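Local coordinates for protein TarM (PDB 4X7R) that belongs to the group 1 glycosyltransferases of the GT-B clan and holds uridine-5'-diphosphate in one of its pockets, at residues Ser128-Asp133 and Ile147-His152; Ser109-Ile114 and Ala121-Ser126; Lys83-Leu88 and Lys172-Ile177. The protein carries 1 engineered substitution. All coordinates share one frame; numbering follows the deposited sequence.

Contact 1: residues Ser128-Asp133 and Ile147-His152; sequences SEKVID and IDNKVH
NZ of K130 and OD1 of N149 meet in a long, weak hydrogen bond, 3.5 Å apart. CG of K130 is anti to the backbone N (chi1 -177°), and the chain then bends at chi3. The two side chains cross obliquely, and OD1 also lies near CE of K130. The same lysine makes a cation-pi contact with F146.

S128 meets D148 in a different way. CB of S128, not its hydroxyl, touches OD1 of D148 at 3.3 Å. E129 and I147 form an antiparallel non-hydrogen-bonded pair, and both side chains lie on one face of the sheet. There OE2 of E129 comes no closer than 4.4 Å to CG1 of I147.

The firm link is in the backbone. D148 N donates to S128 O at 2.9 Å. A water donates to the same oxygen and accepts from N149 N, with both distances 2.8 Å. The CA of I147 adds a CA-H...O contact to S128 O. D148 and N149 are the middle residues of a type I' turn from I147 to K150.

The chemistry is therefore mostly polar and sits at the surface. One carbonyl, gripped by an amide and a water, ties the turn to S128, the residue just before strand 129-136. The lysine-asparagine bond is long and probably adds little.

Contact 2: residues Ser109-Ile114 and Ala121-Ser126; sequences SRYFDI and AYIRKS
S109, R110 and Y111 pair with I123, Y122 and A121 in antiparallel register, the strand axes 4.8 Å apart and their directions at 160°. S109 and I123 are a hydrogen-bonded pair, with S109 N to I123 O at 2.9 Å and I123 N to S109 O at 3.0 Å. Y111 and A121 are the next such pair. Its bonds are unequal: Y111 N to A121 O is 2.8 Å, but A121 N to Y111 O is 3.3 Å.

R110 and Y122 are the non-hydrogen-bonded pair between them, and their side chains meet on one face. CG of Y122 is anti to its backbone N (chi1 171°), and the ring that starts there brings its CD1 and CE1 to R110. The arginine runs extended from CG to NE. CD1 of Y122 sits over one face of the guanidinium, displaced toward its rim, and NH2 of R110 comes to 3.7 Å from CE1 of Y122. The two planes are 57° apart, so this is not a flat stack. R110 NH1 has its own partner, a salt bridge to E104.

S109, Y111, A121 and I123 point to the other face. CE1 of Y111 lies 3.5 Å from CD1 of I123 and also touches CG1. CD1 of the same ring is 4.2 Å from CB of A121, and A121 O lies at the ring edge. S109 OG is hydrogen-bonded to E101.

The two strands form a beta hairpin within the long antiparallel sheet. Strand 99-103 flanks 108-113, with a backbone bond between R110 and I102. Strand 129-136 flanks 119-126, where I123 touches I132. L96, just past helix 86-95, packs on Y111, A121 and I123.

Contact 3: residues Lys83-Leu88 and Lys172-Ile177; sequences KSNKLL and KGYPYI
K172 receives N85 through its backbone. N85 N donates to K172 O at 2.7 Å in an almost straight bond. The CA of S84 makes a CA-H...O contact to the same oxygen. The lysine side chain passes the carbonyl of K83 and sends NZ to N78 O.

G173 follows in a left-handed conformation, with positive phi. N85 ND2 donates to its O at 2.7 Å. The oxygen lies in the plane of the N85 side-chain amide, while the donor sits above the plane of the carbonyl. CD2 of L88 touches this oxygen at 3.5 Å.

Y174 lays one ring face against N85. CB of N85 stands 3.6 Å from the ring centroid, over the face, as a CH-pi contact. The amide and ring planes are 8° apart and stacked. CG of N85 is anti to the backbone N (chi1 -171°), which sets it near the ring's CE1. The hydroxyl donates to K83 O at 2.8 Å, from above that carbonyl's plane. The ring also stacks with H81. P175 touches ND2 only loosely and begins strand 175-182.

N85 is the centre of an inverse gamma turn and occupies the N-cap position of helix 86-95, though its side chain is turned to G173 instead of capping. The arrangement docks a helix start onto a loop between two antiparallel strands.

All three contacts reach the same antiparallel sheet, far from the centre of the chain and on the same side of it. Contact 3 brackets the others: residues 83-88 come first, contacts 2 and 1 follow in series, and residues 172-177 come last. Contacts 1 and 2 lie about 14 Å apart between centres and join through neighbouring strands 119-126 and 129-136, where D133 N lies 2.8 Å from Y122 O. Contacts 1 and 3, also about 14 Å between centres, meet where V151 packs on L88 and G173. Contacts 2 and 3 do not touch, with nearest atoms about 12 Å apart. Together they link successive strands and helix 86-95 into one unit, distinct from the two parallel sheets.

Contact 1: residues Ser128-Asp133 and Ile147-His152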
loop_
_atom_site.group_PDB
_atom_site.type_symbol
_atom_site.label_atom_id
_atom_site.label_comp_id
_atom_site.label_asym_id
_atom_site.label_seq_id
_atom_site.Cartn_x
_atom_site.Cartn_y
_atom_site.Cartn_z
ATOM N N SER A 128 18.479 -16.063 0.559
ATOM C CA SER A 128 17.758 -17.028 1.396
ATOM C C SER A 128 16.686 -17.794 0.580
ATOM O O SER A 128 16.029 -18.695 1.106
ATOM C CB SER A 128 17.102 -16.296 2.564
ATOM O OG SER A 128 16.389 -15.153 2.115
ATOM N N GLU A 129 16.524 -17.421 -0.702
ATOM C CA GLU A 129 15.552 -18.002 -1.615
ATOM C C GLU A 129 16.113 -19.084 -2.535
ATOM O O GLU A 129 17.287 -19.054 -2.923
ATOM C CB GLU A 129 14.820 -16.916 -2.406
ATOM C CG GLU A 129 13.940 -16.056 -1.516
ATOM C CD GLU A 129 13.035 -15.073 -2.230
ATOM O OE1 GLU A 129 13.452 -14.513 -3.270
ATOM O OE2 GLU A 129 11.916 -14.832 -1.720
ATOM N N LYS A 130 15.260 -20.069 -2.842
ATOM C CA LYS A 130 15.584 -21.183 -3.726
ATOM C C LYS A 130 14.334 -21.578 -4.493
ATOM O O LYS A 130 13.229 -21.604 -3.950
ATOM C CB LYS A 130 16.177 -22.376 -2.955
ATOM C CG LYS A 130 16.612 -23.550 -3.853
ATOM C CD LYS A 130 17.405 -24.635 -3.118
ATOM C CE LYS A 130 16.589 -25.435 -2.132
ATOM N NZ LYS A 130 17.428 -26.393 -1.377
ATOM N N VAL A 131 14.532 -21.883 -5.763
ATOM C CA VAL A 131 13.503 -22.297 -6.689
ATOM C C VAL A 131 13.986 -23.571 -7.378
ATOM O O VAL A 131 15.151 -23.643 -7.782
ATOM C CB VAL A 131 13.204 -21.109 -7.645
ATOM C CG1 VAL A 131 13.227 -21.506 -9.115
ATOM C CG2 VAL A 131 11.906 -20.403 -7.265
ATOM N N ILE A 132 13.133 -24.610 -7.422
ATOM C CA ILE A 132 13.459 -25.865 -8.119
ATOM C C ILE A 132 12.367 -26.102 -9.141
ATOM O O ILE A 132 11.221 -26.351 -8.764
ATOM C CB ILE A 132 13.695 -27.108 -7.216
ATOM C CG1 ILE A 132 14.771 -26.865 -6.146
ATOM C CG2 ILE A 132 14.028 -28.348 -8.064
ATOM C CD1 ILE A 132 14.932 -28.047 -5.130
ATOM N N ASP A 133 12.713 -25.965 -10.433
ATOM C CA ASP A 133 11.804 -26.197 -11.548
ATOM C C ASP A 133 12.060 -27.593 -12.080
ATOM O O ASP A 133 13.208 -27.936 -12.360
ATOM C CB ASP A 133 12.005 -25.150 -12.655
ATOM C CG ASP A 133 11.563 -23.756 -12.293
ATOM O OD1 ASP A 133 11.125 -23.553 -11.140
ATOM O OD2 ASP A 133 11.629 -22.866 -13.169
ATOM N N ILE A 147 12.243 -20.797 1.221
ATOM C CA ILE A 147 12.778 -19.690 2.029
ATOM C C ILE A 147 13.523 -20.380 3.182
ATOM O O ILE A 147 12.923 -21.208 3.885
ATOM C CB ILE A 147 11.723 -18.686 2.526
ATOM C CG1 ILE A 147 11.073 -17.928 1.345
ATOM C CG2 ILE A 147 12.360 -17.699 3.539
ATOM C CD1 ILE A 147 9.804 -17.243 1.663
ATOM N N ASP A 148 14.840 -20.095 3.322
ATOM C CA ASP A 148 15.752 -20.704 4.311
ATOM C C ASP A 148 15.706 -22.242 4.232
ATOM O O ASP A 148 15.570 -22.921 5.258
ATOM C CB ASP A 148 15.498 -20.181 5.759
ATOM C CG ASP A 148 15.388 -18.668 5.919
ATOM O OD1 ASP A 148 16.215 -17.945 5.329
ATOM O OD2 ASP A 148 14.484 -18.213 6.652
ATOM N N ASN A 149 15.772 -22.782 2.990
ATOM C CA ASN A 149 15.722 -24.223 2.660
ATOM C C ASN A 149 14.417 -24.947 3.026
ATOM O O ASN A 149 14.361 -26.176 2.987
ATOM C CB ASN A 149 16.972 -24.982 3.156
ATOM C CG ASN A 149 18.194 -24.815 2.284
ATOM O OD1 ASN A 149 18.170 -24.172 1.224
ATOM N ND2 ASN A 149 19.296 -25.413 2.713
ATOM N N LYS A 150 13.361 -24.190 3.312
ATOM C CA LYS A 150 12.068 -24.738 3.666
ATOM C C LYS A 150 11.049 -24.445 2.572
ATOM O O LYS A 150 10.831 -23.284 2.222
ATOM C CB LYS A 150 11.586 -24.206 5.034
ATOM C CG LYS A 150 12.491 -24.598 6.221
ATOM C CD LYS A 150 11.740 -24.605 7.559
ATOM C CE LYS A 150 11.324 -23.228 8.026
ATOM N NZ LYS A 150 10.171 -23.288 8.962
ATOM N N VAL A 151 10.422 -25.507 2.033
ATOM C CA VAL A 151 9.386 -25.371 1.002
ATOM C C VAL A 151 8.175 -24.567 1.551
ATOM O O VAL A 151 7.771 -24.753 2.705
ATOM C CB VAL A 151 9.006 -26.770 0.416
ATOM C CG1 VAL A 151 8.406 -27.696 1.480
ATOM C CG2 VAL A 151 8.087 -26.646 -0.792
ATOM N N HIS A 152 7.656 -23.626 0.761
ATOM C CA HIS A 152 6.470 -22.885 1.182
ATOM C C HIS A 152 5.372 -22.974 0.130
ATOM O O HIS A 152 4.200 -22.813 0.440
ATOM C CB HIS A 152 6.799 -21.421 1.593
ATOM C CG HIS A 152 7.186 -20.503 0.461
ATOM N ND1 HIS A 152 6.246 -19.707 -0.172
ATOM C CD2 HIS A 152 8.406 -20.232 -0.064
ATOM C CE1 HIS A 152 6.913 -19.007 -1.077
ATOM N NE2 HIS A 152 8.213 -19.276 -1.043
HETATM O O HOH W 1 16.022 -21.434 0.592
#

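Contact 2: residues Ser109-Ile114 and Ala121-Ser126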
loop_
_atom_site.group_PDB
_atom_site.type_symbol
_atom_site.label_atom_id
_atom_site.label_comp_id
_atom_site.label_asym_id
_atom_site.label_seq_id
_atom_site.Cartn_x
_atom_site.Cartn_y
_atom_site.Cartn_z
ATOM N N SER A 109 21.969 -23.850 -11.547
ATOM C CA SER A 109 22.432 -25.146 -12.055
ATOM C C SER A 109 21.316 -25.927 -12.754
ATOM O O SER A 109 20.139 -25.715 -12.458
ATOM C CB SER A 109 23.057 -25.982 -10.941
ATOM O OG SER A 109 24.277 -25.416 -10.494
ATOM N N ARG A 110 21.694 -26.828 -13.685
ATOM C CA ARG A 110 20.764 -27.693 -14.417
ATOM C C ARG A 110 21.093 -29.154 -14.186
ATOM O O ARG A 110 22.248 -29.489 -13.913
ATOM C CB ARG A 110 20.681 -27.343 -15.905
ATOM C CG ARG A 110 19.908 -26.062 -16.171
ATOM C CD ARG A 110 19.998 -25.644 -17.632
ATOM N NE ARG A 110 19.307 -24.376 -17.871
ATOM C CZ ARG A 110 19.863 -23.177 -17.726
ATOM N NH1 ARG A 110 21.133 -23.065 -17.356
ATOM N NH2 ARG A 110 19.151 -22.080 -17.940
ATOM N N TYR A 111 20.065 -30.020 -14.218
ATOM C CA TYR A 111 20.223 -31.447 -13.927
ATOM C C TYR A 111 19.670 -32.301 -15.044
ATOM O O TYR A 111 18.555 -32.064 -15.495
ATOM C CB TYR A 111 19.613 -31.800 -12.540
ATOM C CG TYR A 111 20.237 -30.995 -11.419
ATOM C CD1 TYR A 111 19.822 -29.693 -11.155
ATOM C CD2 TYR A 111 21.319 -31.492 -10.696
ATOM C CE1 TYR A 111 20.465 -28.906 -10.206
ATOM C CE2 TYR A 111 21.947 -30.725 -9.716
ATOM C CZ TYR A 111 21.512 -29.434 -9.472
ATOM O OH TYR A 111 22.116 -28.660 -8.511
ATOM N N PHE A 112 20.475 -33.268 -15.518
ATOM C CA PHE A 112 20.155 -34.160 -16.636
ATOM C C PHE A 112 20.267 -35.612 -16.181
ATOM O O PHE A 112 21.269 -35.958 -15.563
ATOM C CB PHE A 112 21.106 -33.867 -17.833
ATOM C CG PHE A 112 20.904 -32.491 -18.437
ATOM C CD1 PHE A 112 21.442 -31.356 -17.830
ATOM C CD2 PHE A 112 20.160 -32.325 -19.600
ATOM C CE1 PHE A 112 21.206 -30.078 -18.355
ATOM C CE2 PHE A 112 19.929 -31.041 -20.128
ATOM C CZ PHE A 112 20.457 -29.929 -19.503
ATOM N N ASP A 113 19.252 -36.458 -16.464
ATOM C CA ASP A 113 19.307 -37.868 -16.058
ATOM C C ASP A 113 20.345 -38.645 -16.841
ATOM O O ASP A 113 20.407 -38.531 -18.061
ATOM C CB ASP A 113 17.933 -38.560 -16.117
ATOM C CG ASP A 113 17.943 -40.004 -15.625
ATOM O OD1 ASP A 113 17.965 -40.213 -14.391
ATOM O OD2 ASP A 113 17.973 -40.923 -16.474
ATOM N N ILE A 114 21.161 -39.432 -16.122
ATOM C CA ILE A 114 22.236 -40.266 -16.650
ATOM C C ILE A 114 21.752 -41.298 -17.693
ATOM O O ILE A 114 22.478 -41.560 -18.652
ATOM C CB ILE A 114 23.073 -40.847 -15.467
ATOM C CG1 ILE A 114 24.100 -39.798 -14.982
ATOM C CG2 ILE A 114 23.757 -42.189 -15.793
ATOM C CD1 ILE A 114 24.394 -39.783 -13.484
ATOM N N ALA A 121 15.872 -30.983 -13.914
ATOM C CA ALA A 121 15.623 -29.794 -13.114
ATOM C C ALA A 121 16.507 -28.599 -13.376
ATOM O O ALA A 121 17.609 -28.714 -13.900
ATOM C CB ALA A 121 15.646 -30.142 -11.628
ATOM N N TYR A 122 15.998 -27.450 -12.964
ATOM C CA TYR A 122 16.643 -26.155 -12.953
ATOM C C TYR A 122 16.529 -25.655 -11.505
ATOM O O TYR A 122 15.420 -25.589 -10.959
ATOM C CB TYR A 122 15.925 -25.196 -13.914
ATOM C CG TYR A 122 16.383 -23.761 -13.810
ATOM C CD1 TYR A 122 17.447 -23.291 -14.575
ATOM C CD2 TYR A 122 15.711 -22.852 -12.995
ATOM C CE1 TYR A 122 17.856 -21.959 -14.502
ATOM C CE2 TYR A 122 16.115 -21.522 -12.909
ATOM C CZ TYR A 122 17.189 -21.081 -13.665
ATOM O OH TYR A 122 17.581 -19.769 -13.587
ATOM N N ILE A 123 17.672 -25.320 -10.884
ATOM C CA ILE A 123 17.714 -24.773 -9.521
ATOM C C ILE A 123 18.377 -23.395 -9.549
ATOM O O ILE A 123 19.470 -23.260 -10.101
ATOM C CB ILE A 123 18.378 -25.728 -8.480
ATOM C CG1 ILE A 123 17.728 -27.142 -8.508
ATOM C CG2 ILE A 123 18.336 -25.094 -7.065
ATOM C CD1 ILE A 123 18.268 -28.156 -7.550
ATOM N N ARG A 124 17.718 -22.388 -8.953
ATOM C CA ARG A 124 18.230 -21.026 -8.836
ATOM C C ARG A 124 18.217 -20.614 -7.352
ATOM O O ARG A 124 17.146 -20.443 -6.759
ATOM C CB ARG A 124 17.412 -20.053 -9.715
ATOM C CG ARG A 124 17.932 -18.613 -9.764
ATOM C CD ARG A 124 16.802 -17.590 -9.915
ATOM N NE ARG A 124 15.974 -17.838 -11.102
ATOM C CZ ARG A 124 14.666 -17.612 -11.178
ATOM N NH1 ARG A 124 14.009 -17.114 -10.137
ATOM N NH2 ARG A 124 14.002 -17.885 -12.295
ATOM N N LYS A 125 19.425 -20.450 -6.774
ATOM C CA LYS A 125 19.665 -20.034 -5.385
ATOM C C LYS A 125 20.142 -18.563 -5.345
ATOM O O LYS A 125 21.185 -18.236 -5.918
ATOM C CB LYS A 125 20.735 -20.934 -4.722
ATOM C CG LYS A 125 20.298 -22.351 -4.385
ATOM C CD LYS A 125 21.489 -23.160 -3.869
ATOM C CE LYS A 125 21.124 -24.559 -3.441
ATOM N NZ LYS A 125 22.263 -25.253 -2.780
ATOM N N SER A 126 19.378 -17.687 -4.675
ATOM C CA SER A 126 19.713 -16.274 -4.502
ATOM C C SER A 126 19.346 -15.853 -3.079
ATOM O O SER A 126 18.165 -15.900 -2.716
ATOM C CB SER A 126 19.020 -15.398 -5.550
ATOM O OG SER A 126 17.678 -15.058 -5.231
#

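Contact 3: residues Lys83-Leu88 and Lys172-Ile177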
loop_
_atom_site.group_PDB
_atom_site.type_symbol
_atom_site.label_atom_id
_atom_site.label_comp_id
_atom_site.label_asym_id
_atom_site.label_seq_id
_atom_site.Cartn_x
_atom_site.Cartn_y
_atom_site.Cartn_z
ATOM N N LYS A 83 6.670 -33.406 13.934
ATOM C CA LYS A 83 7.778 -33.736 13.057
ATOM C C LYS A 83 7.615 -33.000 11.698
ATOM O O LYS A 83 6.498 -32.819 11.231
ATOM C CB LYS A 83 7.798 -35.275 12.874
ATOM C CG LYS A 83 8.820 -35.859 11.886
ATOM C CD LYS A 83 8.551 -37.337 11.519
ATOM C CE LYS A 83 7.410 -37.582 10.542
ATOM N NZ LYS A 83 7.655 -37.010 9.180
ATOM N N SER A 84 8.737 -32.602 11.074
ATOM C CA SER A 84 8.781 -32.001 9.738
ATOM C C SER A 84 8.441 -33.043 8.672
ATOM O O SER A 84 8.649 -34.248 8.878
ATOM C CB SER A 84 10.162 -31.428 9.461
ATOM O OG SER A 84 10.242 -30.187 10.138
ATOM N N ASN A 85 7.908 -32.584 7.531
ATOM C CA ASN A 85 7.527 -33.471 6.432
ATOM C C ASN A 85 8.777 -33.967 5.673
ATOM O O ASN A 85 9.095 -33.489 4.582
ATOM C CB ASN A 85 6.555 -32.737 5.514
ATOM C CG ASN A 85 5.900 -33.585 4.465
ATOM O OD1 ASN A 85 5.964 -34.825 4.485
ATOM N ND2 ASN A 85 5.224 -32.923 3.549
ATOM N N LYS A 86 9.497 -34.924 6.277
ATOM C CA LYS A 86 10.729 -35.500 5.724
ATOM C C LYS A 86 10.558 -36.121 4.348
ATOM O O LYS A 86 11.472 -36.019 3.533
ATOM C CB LYS A 86 11.354 -36.526 6.697
ATOM C CG LYS A 86 11.621 -35.988 8.113
ATOM C CD LYS A 86 12.901 -35.176 8.188
ATOM C CE LYS A 86 12.834 -34.105 9.235
ATOM N NZ LYS A 86 13.946 -33.148 9.055
ATOM N N LEU A 87 9.398 -36.749 4.084
ATOM C CA LEU A 87 9.100 -37.418 2.820
ATOM C C LEU A 87 9.035 -36.519 1.592
ATOM O O LEU A 87 9.382 -36.971 0.499
ATOM C CB LEU A 87 7.862 -38.322 2.920
ATOM C CG LEU A 87 7.960 -39.497 3.905
ATOM C CD1 LEU A 87 6.666 -40.292 3.916
ATOM C CD2 LEU A 87 9.152 -40.411 3.581
ATOM N N LEU A 88 8.583 -35.264 1.756
ATOM C CA LEU A 88 8.531 -34.336 0.642
ATOM C C LEU A 88 9.970 -34.003 0.256
ATOM O O LEU A 88 10.291 -34.025 -0.926
ATOM C CB LEU A 88 7.724 -33.071 1.016
ATOM C CG LEU A 88 7.709 -31.900 0.030
ATOM C CD1 LEU A 88 7.183 -32.318 -1.324
ATOM C CD2 LEU A 88 6.855 -30.790 0.550
ATOM N N LYS A 172 6.242 -26.755 8.780
ATOM C CA LYS A 172 6.829 -28.095 8.850
ATOM C C LYS A 172 6.896 -28.805 7.482
ATOM O O LYS A 172 7.373 -29.935 7.397
ATOM C CB LYS A 172 6.149 -28.945 9.937
ATOM C CG LYS A 172 6.276 -28.322 11.324
ATOM C CD LYS A 172 5.854 -29.238 12.461
ATOM C CE LYS A 172 5.921 -28.501 13.789
ATOM N NZ LYS A 172 4.773 -27.594 13.990
ATOM N N GLY A 173 6.437 -28.128 6.420
ATOM C CA GLY A 173 6.486 -28.674 5.069
ATOM C C GLY A 173 5.277 -29.486 4.659
ATOM O O GLY A 173 5.356 -30.254 3.695
ATOM N N TYR A 174 4.145 -29.317 5.361
ATOM C CA TYR A 174 2.907 -30.032 5.024
ATOM C C TYR A 174 1.955 -29.142 4.204
ATOM O O TYR A 174 1.779 -27.972 4.547
ATOM C CB TYR A 174 2.193 -30.523 6.301
ATOM C CG TYR A 174 2.988 -31.548 7.081
ATOM C CD1 TYR A 174 2.904 -32.907 6.778
ATOM C CD2 TYR A 174 3.841 -31.161 8.103
ATOM C CE1 TYR A 174 3.636 -33.853 7.497
ATOM C CE2 TYR A 174 4.606 -32.090 8.794
ATOM C CZ TYR A 174 4.480 -33.437 8.513
ATOM O OH TYR A 174 5.219 -34.326 9.255
ATOM N N PRO A 175 1.265 -29.680 3.187
ATOM C CA PRO A 175 0.298 -28.841 2.430
ATOM C C PRO A 175 -0.939 -28.529 3.251
ATOM O O PRO A 175 -1.426 -29.417 3.952
ATOM C CB PRO A 175 -0.073 -29.701 1.215
ATOM C CG PRO A 175 0.261 -31.118 1.637
ATOM C CD PRO A 175 1.344 -31.062 2.656
ATOM N N TYR A 176 -1.448 -27.267 3.171
ATOM C CA TYR A 176 -2.614 -26.842 3.952
ATOM C C TYR A 176 -3.729 -26.253 3.106
ATOM O O TYR A 176 -4.883 -26.232 3.540
ATOM C CB TYR A 176 -2.222 -25.937 5.166
ATOM C CG TYR A 176 -1.584 -24.611 4.795
ATOM C CD1 TYR A 176 -0.224 -24.524 4.511
ATOM C CD2 TYR A 176 -2.350 -23.454 4.671
ATOM C CE1 TYR A 176 0.370 -23.312 4.170
ATOM C CE2 TYR A 176 -1.768 -22.234 4.312
ATOM C CZ TYR A 176 -0.410 -22.177 4.041
ATOM O OH TYR A 176 0.196 -20.991 3.707
ATOM N N ILE A 177 -3.375 -25.784 1.894
ATOM C CA ILE A 177 -4.266 -25.213 0.882
ATOM C C ILE A 177 -3.737 -25.647 -0.491
ATOM O O ILE A 177 -2.525 -25.584 -0.724
ATOM C CB ILE A 177 -4.374 -23.641 0.962
ATOM C CG1 ILE A 177 -5.147 -23.185 2.192
ATOM C CG2 ILE A 177 -5.034 -23.049 -0.309
ATOM C CD1 ILE A 177 -5.200 -21.704 2.383
#